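Local coordinates for protein Eps1p (Saccharomyces cerevisiae, PDB 4TW5) that belongs to the thioredoxin superfamily, its modelled chain folding into two alpha/beta lobes that each hold two disulfides, at residues 8-13 with 45-50; 30-35 with 75-80; 118-123 with 257-262; 158-163 with 185-190; 174-179 with 222-227. All blocks are in the same frame, centred on the assembly; numbering follows the deposited sequence.

How the contacts relate
The first loop, from the N-terminal segment to helix 44-53, is closed by contact 1. Contact 2 opens inside it, on strand 27-33, and closes beyond it on helix 74-79, so the two cross; they touch through Trp-47 and Asp-31, and both belong to the N-terminal thioredoxin lobe. Contact 3 follows in series and closes the longest loop, joining the 118-123 turn to helix 259-265 near the centre of the folded chain. Nested within that loop are contact 4, from strand 155-160 to helix 180-196, and contact 5, between two surface loops. These cross each other and meet where Phe-174 packs on Trp-160. Contacts 3 and 4 touch through Asn-122 and Arg-185.

Contact 1: residues 8-13 with 45-50; sequences EGFPEP and PVWMET
Phe-10 lays its ring against Met-48 and Trp-47 on helix 44-53, and every close approach between residues 8-13 and 45-50 passes through that one ring. The backbones stay well apart, with 7.1 Å from Phe-10 CA to Met-48 CA, so the Phe-10 side chain spans the gap, its rim also nearing Met-48 CA.

The methionine supplies a face contact. Its CG stands 3.7 Å from the centroid of the Phe-10 ring and 20° off the normal, a CH-pi contact displaced toward the rim, where Met-48 CG comes within 3.5 Å of Phe-10 CZ. Beyond CG the chain is extended and crosses the phenylalanine at about a right angle. This carries the sulfur over the same ring, with Met-48 SD 4.4 Å from the Phe-10 centroid and 13° off its normal, a Met-aromatic contact.

An edge contact comes from the indole. Phe-10 has CG anti to its own nitrogen (chi1 -171°), and the far end of the ring then reaches the helix; Phe-10 CZ lies 3.8 Å from Trp-47 CD1, each group lying near the plane of the other. Trp-51, one helical turn after Trp-47, adds an edge-to-face contact, and Gln-67 of strand 63-69 also touches the ring.

The link is therefore apolar and aromatic: dispersion and sulfur-pi attraction, without hydrogen bonds between the segments, fasten the irregular N-terminal chain onto the helix.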
# COMPACT_ATOMS: atom_id res chain seq x y z
N GLU A 8 -8.62 34.58 52.79
CA GLU A 8 -8.82 34.36 54.22
C GLU A 8 -7.87 33.34 54.83
O GLU A 8 -7.09 33.68 55.71
CB GLU A 8 -10.27 33.96 54.52
CG GLU A 8 -10.43 33.24 55.87
CD GLU A 8 -11.81 33.40 56.51
OE1 GLU A 8 -12.77 33.78 55.80
OE2 GLU A 8 -11.93 33.12 57.73
N GLY A 9 -7.91 32.10 54.37
CA GLY A 9 -7.09 31.09 55.01
C GLY A 9 -5.66 31.00 54.51
O GLY A 9 -4.94 30.07 54.90
N PHE A 10 -5.24 31.96 53.67
CA PHE A 10 -3.97 31.86 52.97
C PHE A 10 -2.83 31.62 53.94
O PHE A 10 -2.54 32.47 54.79
CB PHE A 10 -3.70 33.12 52.14
CG PHE A 10 -2.52 33.00 51.23
CD1 PHE A 10 -2.62 32.36 50.01
CD2 PHE A 10 -1.30 33.56 51.59
CE1 PHE A 10 -1.52 32.26 49.16
CE2 PHE A 10 -0.19 33.47 50.74
CZ PHE A 10 -0.31 32.81 49.53
N PRO A 11 -2.18 30.45 53.81
CA PRO A 11 -1.11 29.89 54.65
C PRO A 11 0.19 30.64 54.63
O PRO A 11 0.53 31.30 53.65
CB PRO A 11 -0.90 28.50 54.06
CG PRO A 11 -1.28 28.65 52.64
CD PRO A 11 -2.44 29.59 52.64
N GLU A 12 0.95 30.53 55.71
CA GLU A 12 2.26 31.13 55.73
C GLU A 12 3.22 30.27 54.93
O GLU A 12 2.94 29.11 54.67
CB GLU A 12 2.78 31.28 57.16
CG GLU A 12 2.47 32.61 57.78
CD GLU A 12 3.70 33.19 58.47
OE1 GLU A 12 4.34 32.46 59.27
OE2 GLU A 12 4.06 34.35 58.17
N PRO A 13 4.36 30.86 54.54
CA PRO A 13 5.36 30.06 53.82
C PRO A 13 5.77 28.85 54.64
O PRO A 13 5.73 28.90 55.86
CB PRO A 13 6.53 31.04 53.66
CG PRO A 13 5.89 32.37 53.64
CD PRO A 13 4.71 32.29 54.56
N PRO A 45 0.41 38.26 44.05
CA PRO A 45 -1.05 38.38 44.06
C PRO A 45 -1.72 37.34 43.16
O PRO A 45 -2.87 36.98 43.40
CB PRO A 45 -1.30 39.80 43.56
CG PRO A 45 -0.14 40.08 42.69
CD PRO A 45 1.04 39.36 43.29
N VAL A 46 -1.03 36.91 42.12
CA VAL A 46 -1.53 35.84 41.26
C VAL A 46 -1.60 34.53 42.04
O VAL A 46 -2.56 33.77 41.92
CB VAL A 46 -0.65 35.67 40.01
CG1 VAL A 46 -0.76 34.25 39.44
CG2 VAL A 46 -0.99 36.72 38.98
N TRP A 47 -0.60 34.30 42.87
CA TRP A 47 -0.53 33.09 43.67
C TRP A 47 -1.70 32.96 44.63
O TRP A 47 -2.28 31.88 44.75
CB TRP A 47 0.76 33.06 44.47
CG TRP A 47 1.07 31.71 44.99
CD1 TRP A 47 0.75 31.21 46.22
CD2 TRP A 47 1.79 30.67 44.31
NE1 TRP A 47 1.22 29.93 46.34
CE2 TRP A 47 1.86 29.58 45.18
CE3 TRP A 47 2.37 30.57 43.04
CZ2 TRP A 47 2.49 28.38 44.83
CZ3 TRP A 47 3.00 29.38 42.69
CH2 TRP A 47 3.05 28.30 43.58
N MET A 48 -2.03 34.05 45.30
CA MET A 48 -3.08 34.01 46.30
C MET A 48 -4.46 33.84 45.68
O MET A 48 -5.33 33.21 46.27
CB MET A 48 -3.06 35.28 47.14
CG MET A 48 -1.74 35.52 47.83
SD MET A 48 -1.73 37.02 48.82
CE MET A 48 0.02 37.16 49.17
N GLU A 49 -4.67 34.42 44.52
CA GLU A 49 -5.92 34.15 43.82
C GLU A 49 -5.93 32.71 43.31
O GLU A 49 -7.00 32.13 43.24
CB GLU A 49 -6.17 35.15 42.70
CG GLU A 49 -5.24 35.09 41.55
CD GLU A 49 -5.35 36.35 40.72
OE1 GLU A 49 -6.36 37.08 40.89
OE2 GLU A 49 -4.42 36.60 39.93
N THR A 50 -4.77 32.19 42.89
CA THR A 50 -4.65 30.80 42.45
C THR A 50 -5.10 29.90 43.58
O THR A 50 -6.04 29.10 43.45
CB THR A 50 -3.20 30.43 42.08
OG1 THR A 50 -2.79 31.15 40.91
CG2 THR A 50 -3.05 28.92 41.82

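Contact 2: residues 30-35 with 75-80; sequences IDFYSP and DLCGDE
Phe-32 CG and Cys-77 SG each lie beside their own backbone nitrogen, anti to the carbonyl carbon (chi1 -66° and -59°), and these settings let the two side chains meet between strand 27-33 and helix 74-79. Phe-32 CA and Cys-77 CA are 7.4 Å apart. The sulfur comes to the rim of the phenylalanine: Cys-77 SG is 3.8 Å from Phe-32 CD2 and 5.1 Å from the ring centroid, 82° off the normal, an edge-on sulfur-aromatic contact.

At the far end of the ring, the glutamate chain bends at its second torsion, and Glu-80 CG rests 4.2 Å from Phe-32 CZ. The aliphatic part makes this approach, while the carboxylate goes to another partner, OE1 being hydrogen-bonded to the hydroxyl of Tyr-91.

Since Cys-77 is joined to Cys-70 by a disulfide, the sulfur beside the ring has its position fixed by a covalent bond as well as by packing. The phenylalanine itself lies among Val-68, Arg-89 and Tyr-91 of strand 87-92, and Phe-19 of helix 19-23, so the ring sits between helix 74-79 and the sheet, where Leu-76 and Cys-77 rest on Val-68 of the adjacent strand 63-69.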
# COMPACT_ATOMS: atom_id res chain seq x y z
N ILE A 30 5.13 24.34 45.05
CA ILE A 30 5.73 25.33 45.93
C ILE A 30 6.40 26.48 45.19
O ILE A 30 7.17 26.28 44.24
CB ILE A 30 6.76 24.68 46.86
CG1 ILE A 30 6.15 23.47 47.55
CG2 ILE A 30 7.23 25.69 47.91
CD1 ILE A 30 7.14 22.68 48.40
N ASP A 31 6.11 27.69 45.65
CA ASP A 31 6.75 28.88 45.13
C ASP A 31 7.92 29.31 46.03
O ASP A 31 7.71 29.93 47.07
CB ASP A 31 5.75 30.03 44.99
CG ASP A 31 6.43 31.36 44.69
OD1 ASP A 31 7.54 31.35 44.12
OD2 ASP A 31 5.86 32.42 45.02
N PHE A 32 9.13 28.94 45.64
CA PHE A 32 10.32 29.45 46.30
C PHE A 32 10.55 30.87 45.80
O PHE A 32 11.02 31.07 44.68
CB PHE A 32 11.53 28.54 46.05
CG PHE A 32 11.38 27.19 46.68
CD1 PHE A 32 10.70 26.17 46.04
CD2 PHE A 32 11.89 26.95 47.95
CE1 PHE A 32 10.54 24.94 46.65
CE2 PHE A 32 11.74 25.72 48.56
CZ PHE A 32 11.07 24.72 47.91
N TYR A 33 10.22 31.84 46.64
CA TYR A 33 10.21 33.23 46.22
C TYR A 33 11.10 34.05 47.12
O TYR A 33 11.54 33.59 48.18
CB TYR A 33 8.80 33.80 46.26
CG TYR A 33 8.33 34.12 47.66
CD1 TYR A 33 8.32 35.43 48.13
CD2 TYR A 33 7.93 33.12 48.53
CE1 TYR A 33 7.91 35.74 49.41
CE2 TYR A 33 7.51 33.41 49.81
CZ TYR A 33 7.51 34.73 50.24
OH TYR A 33 7.10 35.03 51.51
N SER A 34 11.34 35.29 46.71
CA SER A 34 12.09 36.24 47.52
C SER A 34 11.40 37.58 47.66
O SER A 34 10.84 38.11 46.70
CB SER A 34 13.48 36.44 46.93
OG SER A 34 14.08 37.59 47.49
N PRO A 35 11.42 38.14 48.88
CA PRO A 35 10.89 39.48 49.12
C PRO A 35 11.80 40.50 48.44
O PRO A 35 11.44 41.66 48.29
CB PRO A 35 10.94 39.61 50.64
CG PRO A 35 11.98 38.64 51.07
CD PRO A 35 11.87 37.49 50.12
N ASP A 75 18.73 28.61 54.30
CA ASP A 75 19.38 27.30 54.30
C ASP A 75 18.43 26.23 53.79
O ASP A 75 18.87 25.17 53.33
CB ASP A 75 19.89 26.94 55.69
CG ASP A 75 21.00 27.87 56.16
OD1 ASP A 75 22.09 27.86 55.53
OD2 ASP A 75 20.79 28.62 57.14
N LEU A 76 17.14 26.48 53.90
CA LEU A 76 16.15 25.59 53.32
C LEU A 76 16.26 25.60 51.79
O LEU A 76 16.40 24.55 51.16
CB LEU A 76 14.75 25.99 53.77
CG LEU A 76 13.61 25.21 53.15
CD1 LEU A 76 13.79 23.74 53.46
CD2 LEU A 76 12.28 25.72 53.71
N CYS A 77 16.22 26.80 51.21
CA CYS A 77 16.35 26.96 49.77
C CYS A 77 17.71 26.48 49.22
O CYS A 77 17.80 26.06 48.06
CB CYS A 77 16.10 28.42 49.41
SG CYS A 77 14.43 28.95 49.93
N GLY A 78 18.75 26.53 50.04
CA GLY A 78 20.05 26.00 49.66
C GLY A 78 20.04 24.48 49.55
O GLY A 78 20.70 23.90 48.69
N ASP A 79 19.30 23.84 50.46
CA ASP A 79 19.14 22.39 50.44
C ASP A 79 18.36 21.92 49.22
O ASP A 79 18.63 20.85 48.68
CB ASP A 79 18.42 21.92 51.70
CG ASP A 79 19.26 22.04 52.94
OD1 ASP A 79 20.48 22.25 52.79
OD2 ASP A 79 18.70 21.92 54.05
N GLU A 80 17.41 22.75 48.80
CA GLU A 80 16.54 22.41 47.68
C GLU A 80 17.17 22.88 46.37
O GLU A 80 16.59 22.71 45.29
CB GLU A 80 15.14 23.01 47.87
CG GLU A 80 14.35 22.39 49.02
CD GLU A 80 14.17 20.87 48.88
OE1 GLU A 80 13.92 20.40 47.75
OE2 GLU A 80 14.29 20.14 49.89

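Contact 3: residues 118-123 with 257-262; sequences SMDPNN and KSDGYV
Asp-120 turns one carboxylate oxygen toward Ser-258 and Asp-259 and uses the other to hold its own turn. Its carboxyl carbon is anti to the backbone nitrogen (chi1 -169°), and CB points toward the 257-262 segment. Asp-120 OD2 lies 4.3 Å from Ser-258 OG, too far for a hydrogen bond; the hydroxyl is instead bonded to Gln-193 OE1 on helix 180-196, a residue that Asp-120 also touches. The two carboxylates come no closer than 4.5 Å, from Asp-120 OD2 to Asp-259 OD1. Such a pair would be expected to repel if both are charged, but Asp-259 OD2 forms a salt bridge with Lys-98, which would be expected to ease the repulsion.

On its other oxygen Asp-120 is gripped twice by one residue. The side-chain amide of Asn-122 reaches Asp-120 OD1 on its syn lone pair, ND2 to OD1 being 2.9 Å, with the oxygen tilted 24° from the amide plane. The backbone nitrogen of Asn-122 comes to the anti side of the same Asp-120 OD1 at 3.1 Å, displaced from the carboxylate plane. The two bonds restrict rotation of the carboxylate and leave OD2 on the side of residues 257-262. Asn-122 OD1 is meanwhile bonded to NH1 of Arg-185.

The side-chain bond from Asp-120 to the nitrogen two residues on is an Asx turn, and with Asp-120 as N-cap it opens the short, weakly bonded helix 121-124, here where the chain after helix 107-118 meets helix 259-265, the last in the model.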
# COMPACT_ATOMS: atom_id res chain seq x y z
N SER A 118 -2.22 15.89 38.53
CA SER A 118 -3.00 14.94 39.31
C SER A 118 -3.32 13.70 38.48
O SER A 118 -3.60 12.64 39.02
CB SER A 118 -4.30 15.57 39.83
OG SER A 118 -5.31 15.45 38.86
N MET A 119 -3.25 13.82 37.16
CA MET A 119 -3.60 12.68 36.31
C MET A 119 -2.39 11.88 35.87
O MET A 119 -2.51 10.95 35.08
CB MET A 119 -4.38 13.14 35.10
CG MET A 119 -5.87 13.06 35.34
SD MET A 119 -6.62 14.09 34.15
CE MET A 119 -8.01 13.15 33.56
N ASP A 120 -1.22 12.26 36.36
CA ASP A 120 -0.04 11.44 36.21
C ASP A 120 0.02 10.42 37.37
O ASP A 120 0.33 10.79 38.50
CB ASP A 120 1.20 12.34 36.17
CG ASP A 120 2.46 11.61 35.77
OD1 ASP A 120 2.60 10.37 35.99
OD2 ASP A 120 3.34 12.32 35.21
N PRO A 121 -0.22 9.13 37.06
CA PRO A 121 -0.34 8.09 38.09
C PRO A 121 0.94 7.92 38.86
O PRO A 121 0.89 7.45 39.98
CB PRO A 121 -0.66 6.83 37.30
CG PRO A 121 -1.03 7.29 35.94
CD PRO A 121 -0.28 8.55 35.71
N ASN A 122 2.07 8.28 38.26
CA ASN A 122 3.37 8.10 38.91
C ASN A 122 3.59 9.09 40.06
O ASN A 122 4.43 8.85 40.93
CB ASN A 122 4.51 8.27 37.90
CG ASN A 122 4.38 7.34 36.68
OD1 ASN A 122 4.57 6.12 36.79
ND2 ASN A 122 4.05 7.92 35.51
N ASN A 123 2.83 10.19 40.08
CA ASN A 123 3.04 11.24 41.07
C ASN A 123 2.57 10.80 42.45
O ASN A 123 3.20 11.09 43.47
CB ASN A 123 2.35 12.55 40.64
CG ASN A 123 3.17 13.31 39.58
OD1 ASN A 123 4.38 13.15 39.47
ND2 ASN A 123 2.50 14.17 38.82
N LYS A 257 8.36 9.24 29.30
CA LYS A 257 7.66 10.28 30.03
C LYS A 257 6.63 10.97 29.15
O LYS A 257 6.85 11.16 27.95
CB LYS A 257 8.65 11.29 30.59
CG LYS A 257 9.52 10.69 31.68
CD LYS A 257 10.79 11.49 31.90
CE LYS A 257 11.80 10.69 32.70
NZ LYS A 257 12.97 11.52 33.09
N SER A 258 5.51 11.36 29.76
CA SER A 258 4.42 11.99 29.02
C SER A 258 4.71 13.47 28.73
O SER A 258 4.12 14.05 27.82
CB SER A 258 3.13 11.89 29.80
OG SER A 258 3.19 12.73 30.93
N ASP A 259 5.66 14.05 29.47
CA ASP A 259 5.79 15.51 29.55
C ASP A 259 6.12 16.17 28.23
O ASP A 259 5.51 17.19 27.87
CB ASP A 259 6.86 15.91 30.57
CG ASP A 259 6.61 15.37 31.94
OD1 ASP A 259 5.56 14.73 32.17
OD2 ASP A 259 7.47 15.60 32.82
N GLY A 260 7.10 15.61 27.52
CA GLY A 260 7.51 16.15 26.24
C GLY A 260 6.37 16.22 25.25
O GLY A 260 6.18 17.25 24.58
N TYR A 261 5.58 15.16 25.19
CA TYR A 261 4.43 15.11 24.30
C TYR A 261 3.32 16.12 24.69
O TYR A 261 2.74 16.78 23.82
CB TYR A 261 3.86 13.69 24.27
CG TYR A 261 4.90 12.66 23.86
CD1 TYR A 261 5.21 12.44 22.54
CD2 TYR A 261 5.59 11.93 24.81
CE1 TYR A 261 6.16 11.54 22.17
CE2 TYR A 261 6.55 11.02 24.45
CZ TYR A 261 6.83 10.83 23.12
OH TYR A 261 7.78 9.92 22.74
N VAL A 262 3.04 16.27 25.98
CA VAL A 262 2.00 17.19 26.44
C VAL A 262 2.37 18.62 26.05
O VAL A 262 1.58 19.34 25.43
CB VAL A 262 1.77 17.09 27.97
CG1 VAL A 262 0.92 18.26 28.48
CG2 VAL A 262 1.09 15.78 28.32

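Contact 4: residues 158-163 with 185-190; sequences SFWPTK and RTWKII
Trp-187 on helix 180-196 points its indole at strand 155-160 and meets Ser-158 and Trp-160 there. Starting at the root, Trp-187 CB lies 4.1 Å from Trp-160 CZ2, at the edge of that second indole and near its plane. The ring follows with CG anti to the backbone nitrogen (chi1 -172°), which sends it outward from the helix. On its pyrrole part, Trp-187 CD1 is 3.8 Å from Ser-158 OG. The next atom, NE1, is near the same hydroxyl but at a poor angle; its hydrogen bond goes to Ser-135 OG.

Strand 155-160, helix 180-196 and strand 200-205 form a beta-alpha-beta crossover, and this indole packs between the helix and the first strand.

Further along, Trp-187 CE2 is just 3.0 Å from Ser-158 OG, a tight approach over the ring face. Above the benzene part sits Ser-158 CB, 3.4 Å from the centroid of the Trp-187 six-membered ring and 8° off its normal, a CH-pi contact. At the tip, Trp-187 CH2 is 3.6 Å from Ser-158 CB. The hydroxyl is itself fixed: Ser-158 OG accepts from Trp-160 NE1 at 2.9 Å and is hydrogen-bonded to the carbonyl of Gly-202 on the neighbouring strand.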
# COMPACT_ATOMS: atom_id res chain seq x y z
N SER A 158 -1.58 9.60 17.68
CA SER A 158 -0.59 8.54 17.73
C SER A 158 -0.90 7.49 16.67
O SER A 158 -2.06 7.18 16.42
CB SER A 158 -0.54 7.92 19.13
OG SER A 158 -1.78 7.34 19.45
N PHE A 159 0.16 6.94 16.09
CA PHE A 159 0.09 5.97 15.00
C PHE A 159 0.78 4.66 15.40
O PHE A 159 1.89 4.68 15.93
CB PHE A 159 0.74 6.54 13.73
CG PHE A 159 0.08 7.79 13.23
CD1 PHE A 159 0.36 9.02 13.81
CD2 PHE A 159 -0.84 7.73 12.19
CE1 PHE A 159 -0.27 10.16 13.37
CE2 PHE A 159 -1.48 8.86 11.76
CZ PHE A 159 -1.19 10.08 12.33
N TRP A 160 0.12 3.53 15.17
CA TRP A 160 0.57 2.24 15.72
C TRP A 160 0.73 1.14 14.69
O TRP A 160 -0.10 1.02 13.78
CB TRP A 160 -0.41 1.76 16.79
CG TRP A 160 -0.58 2.72 17.91
CD1 TRP A 160 -1.33 3.86 17.91
CD2 TRP A 160 -0.00 2.61 19.21
NE1 TRP A 160 -1.24 4.48 19.13
CE2 TRP A 160 -0.44 3.73 19.95
CE3 TRP A 160 0.85 1.69 19.83
CZ2 TRP A 160 -0.05 3.95 21.27
CZ3 TRP A 160 1.23 1.90 21.14
CH2 TRP A 160 0.78 3.03 21.85
N PRO A 161 1.74 0.27 14.86
CA PRO A 161 1.89 -0.88 13.97
C PRO A 161 0.95 -2.00 14.37
O PRO A 161 1.38 -3.03 14.91
CB PRO A 161 3.35 -1.29 14.17
CG PRO A 161 3.65 -0.91 15.56
CD PRO A 161 2.74 0.24 15.95
N THR A 162 -0.34 -1.81 14.11
CA THR A 162 -1.36 -2.78 14.48
C THR A 162 -2.62 -2.49 13.71
O THR A 162 -2.71 -1.46 13.06
CB THR A 162 -1.67 -2.72 15.98
OG1 THR A 162 -2.63 -3.73 16.33
CG2 THR A 162 -2.26 -1.35 16.31
N LYS A 163 -3.59 -3.39 13.78
CA LYS A 163 -4.90 -3.13 13.17
C LYS A 163 -5.99 -3.35 14.22
O LYS A 163 -7.17 -3.13 13.96
CB LYS A 163 -5.16 -4.04 11.97
CG LYS A 163 -5.40 -5.46 12.38
CD LYS A 163 -5.67 -6.37 11.19
CE LYS A 163 -5.91 -7.79 11.69
NZ LYS A 163 -6.14 -8.71 10.56
N ARG A 185 1.04 2.91 28.06
CA ARG A 185 0.88 3.54 29.34
C ARG A 185 1.07 5.04 29.17
O ARG A 185 0.27 5.84 29.65
CB ARG A 185 1.90 3.00 30.35
CG ARG A 185 1.75 3.62 31.71
CD ARG A 185 2.54 2.90 32.74
NE ARG A 185 1.73 2.75 33.94
CZ ARG A 185 1.88 3.46 35.05
NH1 ARG A 185 2.85 4.35 35.16
NH2 ARG A 185 1.08 3.22 36.06
N THR A 186 2.16 5.39 28.48
CA THR A 186 2.50 6.76 28.20
C THR A 186 1.39 7.46 27.42
O THR A 186 1.02 8.58 27.76
CB THR A 186 3.82 6.83 27.44
OG1 THR A 186 4.82 6.20 28.24
CG2 THR A 186 4.23 8.25 27.23
N TRP A 187 0.84 6.79 26.41
CA TRP A 187 -0.20 7.41 25.60
C TRP A 187 -1.49 7.68 26.37
O TRP A 187 -2.14 8.72 26.19
CB TRP A 187 -0.49 6.57 24.37
CG TRP A 187 -1.39 7.28 23.45
CD1 TRP A 187 -2.67 6.95 23.15
CD2 TRP A 187 -1.11 8.50 22.75
NE1 TRP A 187 -3.21 7.86 22.28
CE2 TRP A 187 -2.29 8.85 22.04
CE3 TRP A 187 0.00 9.35 22.67
CZ2 TRP A 187 -2.38 10.00 21.24
CZ3 TRP A 187 -0.08 10.52 21.86
CH2 TRP A 187 -1.27 10.81 21.14
N LYS A 188 -1.86 6.75 27.24
CA LYS A 188 -3.02 6.91 28.08
C LYS A 188 -2.84 8.10 29.04
O LYS A 188 -3.74 8.90 29.20
CB LYS A 188 -3.26 5.63 28.88
CG LYS A 188 -4.48 5.64 29.77
CD LYS A 188 -4.73 4.24 30.27
CE LYS A 188 -5.96 4.15 31.13
NZ LYS A 188 -6.21 2.74 31.51
N ILE A 189 -1.67 8.22 29.64
CA ILE A 189 -1.41 9.31 30.57
C ILE A 189 -1.48 10.67 29.81
O ILE A 189 -2.19 11.59 30.22
CB ILE A 189 -0.03 9.12 31.28
CG1 ILE A 189 -0.04 7.83 32.10
CG2 ILE A 189 0.30 10.27 32.18
CD1 ILE A 189 1.34 7.40 32.59
N ILE A 190 -0.81 10.73 28.66
CA ILE A 190 -0.88 11.87 27.75
C ILE A 190 -2.30 12.23 27.38
O ILE A 190 -2.62 13.43 27.29
CB ILE A 190 -0.09 11.60 26.48
CG1 ILE A 190 1.39 11.49 26.83
CG2 ILE A 190 -0.33 12.66 25.44
CD1 ILE A 190 2.22 10.88 25.74

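Contact 5: residues 174-179 with 222-227; sequences FKNCDK and VKITNH
Lys-175 and Ile-224 bring two irregular loops together with their CA atoms 7.5 Å apart, and next to the lysine Asn-176 takes a left-handed backbone conformation (phi 49°). The isoleucine makes the apolar part of the contact with one methyl: Ile-224 CD1 is 3.4 Å from Lys-175 CB, at the root of the lysine, whose chain bends at its second torsion, turning the amine off from the isoleucine. That same methyl, Ile-224 CD1, stands 3.7 Å from Asn-176 ND2, and the asparagine and isoleucine side chains cross at about a right angle.

The polar part runs through water 1. Asn-176 ND2 gives it a weak hydrogen bond of 3.4 Å. The water also lies 2.5 Å from Thr-225 O, short enough to leave that bond doubtful. Several residues here touch crystal neighbours, so lattice packing may matter.

Arg-231 touches both Asn-176 and Ile-224, and its NH2 bonds the carbonyl of Lys-175. From the other loop, Asn-226 and His-227 make backbone hydrogen bonds to a third subunit. The 174-179 loop carries Cys-177, disulfide-bonded to Cys-180: a CxxC motif whose second cysteine begins helix 180-196, reminiscent of the thioredoxin fold despite the long loop after strand 155-160.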
# COMPACT_ATOMS: atom_id res chain seq x y z
N PHE A 174 2.31 -6.49 19.97
CA PHE A 174 2.94 -5.75 18.88
C PHE A 174 4.17 -6.49 18.31
O PHE A 174 5.11 -6.83 19.05
CB PHE A 174 3.31 -4.36 19.38
CG PHE A 174 2.13 -3.54 19.87
CD1 PHE A 174 1.27 -2.93 18.98
CD2 PHE A 174 1.89 -3.37 21.23
CE1 PHE A 174 0.19 -2.17 19.43
CE2 PHE A 174 0.82 -2.60 21.69
CZ PHE A 174 -0.02 -2.00 20.79
N LYS A 175 4.20 -6.67 17.00
CA LYS A 175 5.33 -7.32 16.34
C LYS A 175 6.46 -6.32 16.01
O LYS A 175 6.21 -5.20 15.53
CB LYS A 175 4.85 -8.00 15.06
CG LYS A 175 3.71 -8.99 15.27
CD LYS A 175 4.10 -10.05 16.29
CE LYS A 175 2.90 -10.92 16.66
NZ LYS A 175 3.14 -11.46 18.04
N ASN A 176 7.70 -6.72 16.29
CA ASN A 176 8.87 -5.89 16.03
C ASN A 176 8.71 -4.44 16.56
O ASN A 176 9.07 -3.45 15.89
CB ASN A 176 9.18 -5.89 14.53
CG ASN A 176 9.37 -7.30 14.00
OD1 ASN A 176 9.70 -8.20 14.76
ND2 ASN A 176 9.17 -7.49 12.69
N CYS A 177 8.14 -4.32 17.76
CA CYS A 177 7.99 -3.04 18.41
C CYS A 177 8.21 -3.18 19.89
O CYS A 177 7.25 -3.32 20.65
CB CYS A 177 6.60 -2.44 18.15
SG CYS A 177 6.39 -0.77 18.84
N ASP A 178 9.47 -3.08 20.31
CA ASP A 178 9.85 -3.23 21.70
C ASP A 178 9.20 -2.21 22.62
O ASP A 178 8.90 -2.51 23.77
CB ASP A 178 11.37 -3.12 21.83
CG ASP A 178 12.12 -4.26 21.15
OD1 ASP A 178 11.54 -5.37 20.98
OD2 ASP A 178 13.28 -4.02 20.75
N LYS A 179 8.99 -1.00 22.11
CA LYS A 179 8.51 0.09 22.94
C LYS A 179 6.99 0.26 22.96
O LYS A 179 6.49 1.01 23.76
CB LYS A 179 9.17 1.40 22.49
CG LYS A 179 10.68 1.44 22.73
CD LYS A 179 11.33 2.44 21.77
CE LYS A 179 12.84 2.45 21.88
NZ LYS A 179 13.43 3.19 20.70
N VAL A 222 3.22 0.09 8.77
CA VAL A 222 2.17 -0.57 8.00
C VAL A 222 2.39 -2.07 7.93
O VAL A 222 1.44 -2.85 8.01
CB VAL A 222 2.09 0.00 6.57
CG1 VAL A 222 1.30 -0.91 5.66
CG2 VAL A 222 1.52 1.43 6.57
N LYS A 223 3.66 -2.48 7.81
CA LYS A 223 4.00 -3.86 7.44
C LYS A 223 5.22 -4.40 8.19
O LYS A 223 6.18 -3.66 8.48
CB LYS A 223 4.31 -3.91 5.94
CG LYS A 223 3.74 -5.07 5.20
CD LYS A 223 2.36 -4.69 4.66
CE LYS A 223 1.68 -5.87 4.01
NZ LYS A 223 0.40 -5.47 3.37
N ILE A 224 5.20 -5.71 8.46
CA ILE A 224 6.38 -6.45 8.93
C ILE A 224 7.48 -6.45 7.84
O ILE A 224 7.17 -6.71 6.69
CB ILE A 224 6.03 -7.95 9.24
CG1 ILE A 224 5.03 -8.11 10.38
CG2 ILE A 224 7.30 -8.74 9.54
CD1 ILE A 224 5.58 -7.69 11.72
N THR A 225 8.72 -6.10 8.17
CA THR A 225 9.86 -6.35 7.27
C THR A 225 11.04 -6.83 8.12
O THR A 225 11.21 -6.35 9.23
CB THR A 225 10.30 -5.10 6.45
OG1 THR A 225 10.75 -4.06 7.33
CG2 THR A 225 9.18 -4.58 5.56
N ASN A 226 11.89 -7.72 7.61
CA ASN A 226 13.00 -8.18 8.46
C ASN A 226 14.31 -7.36 8.33
O ASN A 226 15.33 -7.69 8.94
CB ASN A 226 13.25 -9.68 8.24
CG ASN A 226 11.99 -10.53 8.46
OD1 ASN A 226 11.50 -11.20 7.54
ND2 ASN A 226 11.46 -10.51 9.68
N HIS A 227 14.28 -6.29 7.53
CA HIS A 227 15.38 -5.32 7.50
C HIS A 227 15.34 -4.36 8.68
O HIS A 227 16.37 -4.05 9.25
CB HIS A 227 15.41 -4.60 6.16
CG HIS A 227 15.57 -5.54 5.01
ND1 HIS A 227 14.56 -5.82 4.12
CD2 HIS A 227 16.61 -6.33 4.67
CE1 HIS A 227 14.99 -6.70 3.24
NE2 HIS A 227 16.23 -7.04 3.55
O HOH W 1 9.92 -4.84 10.78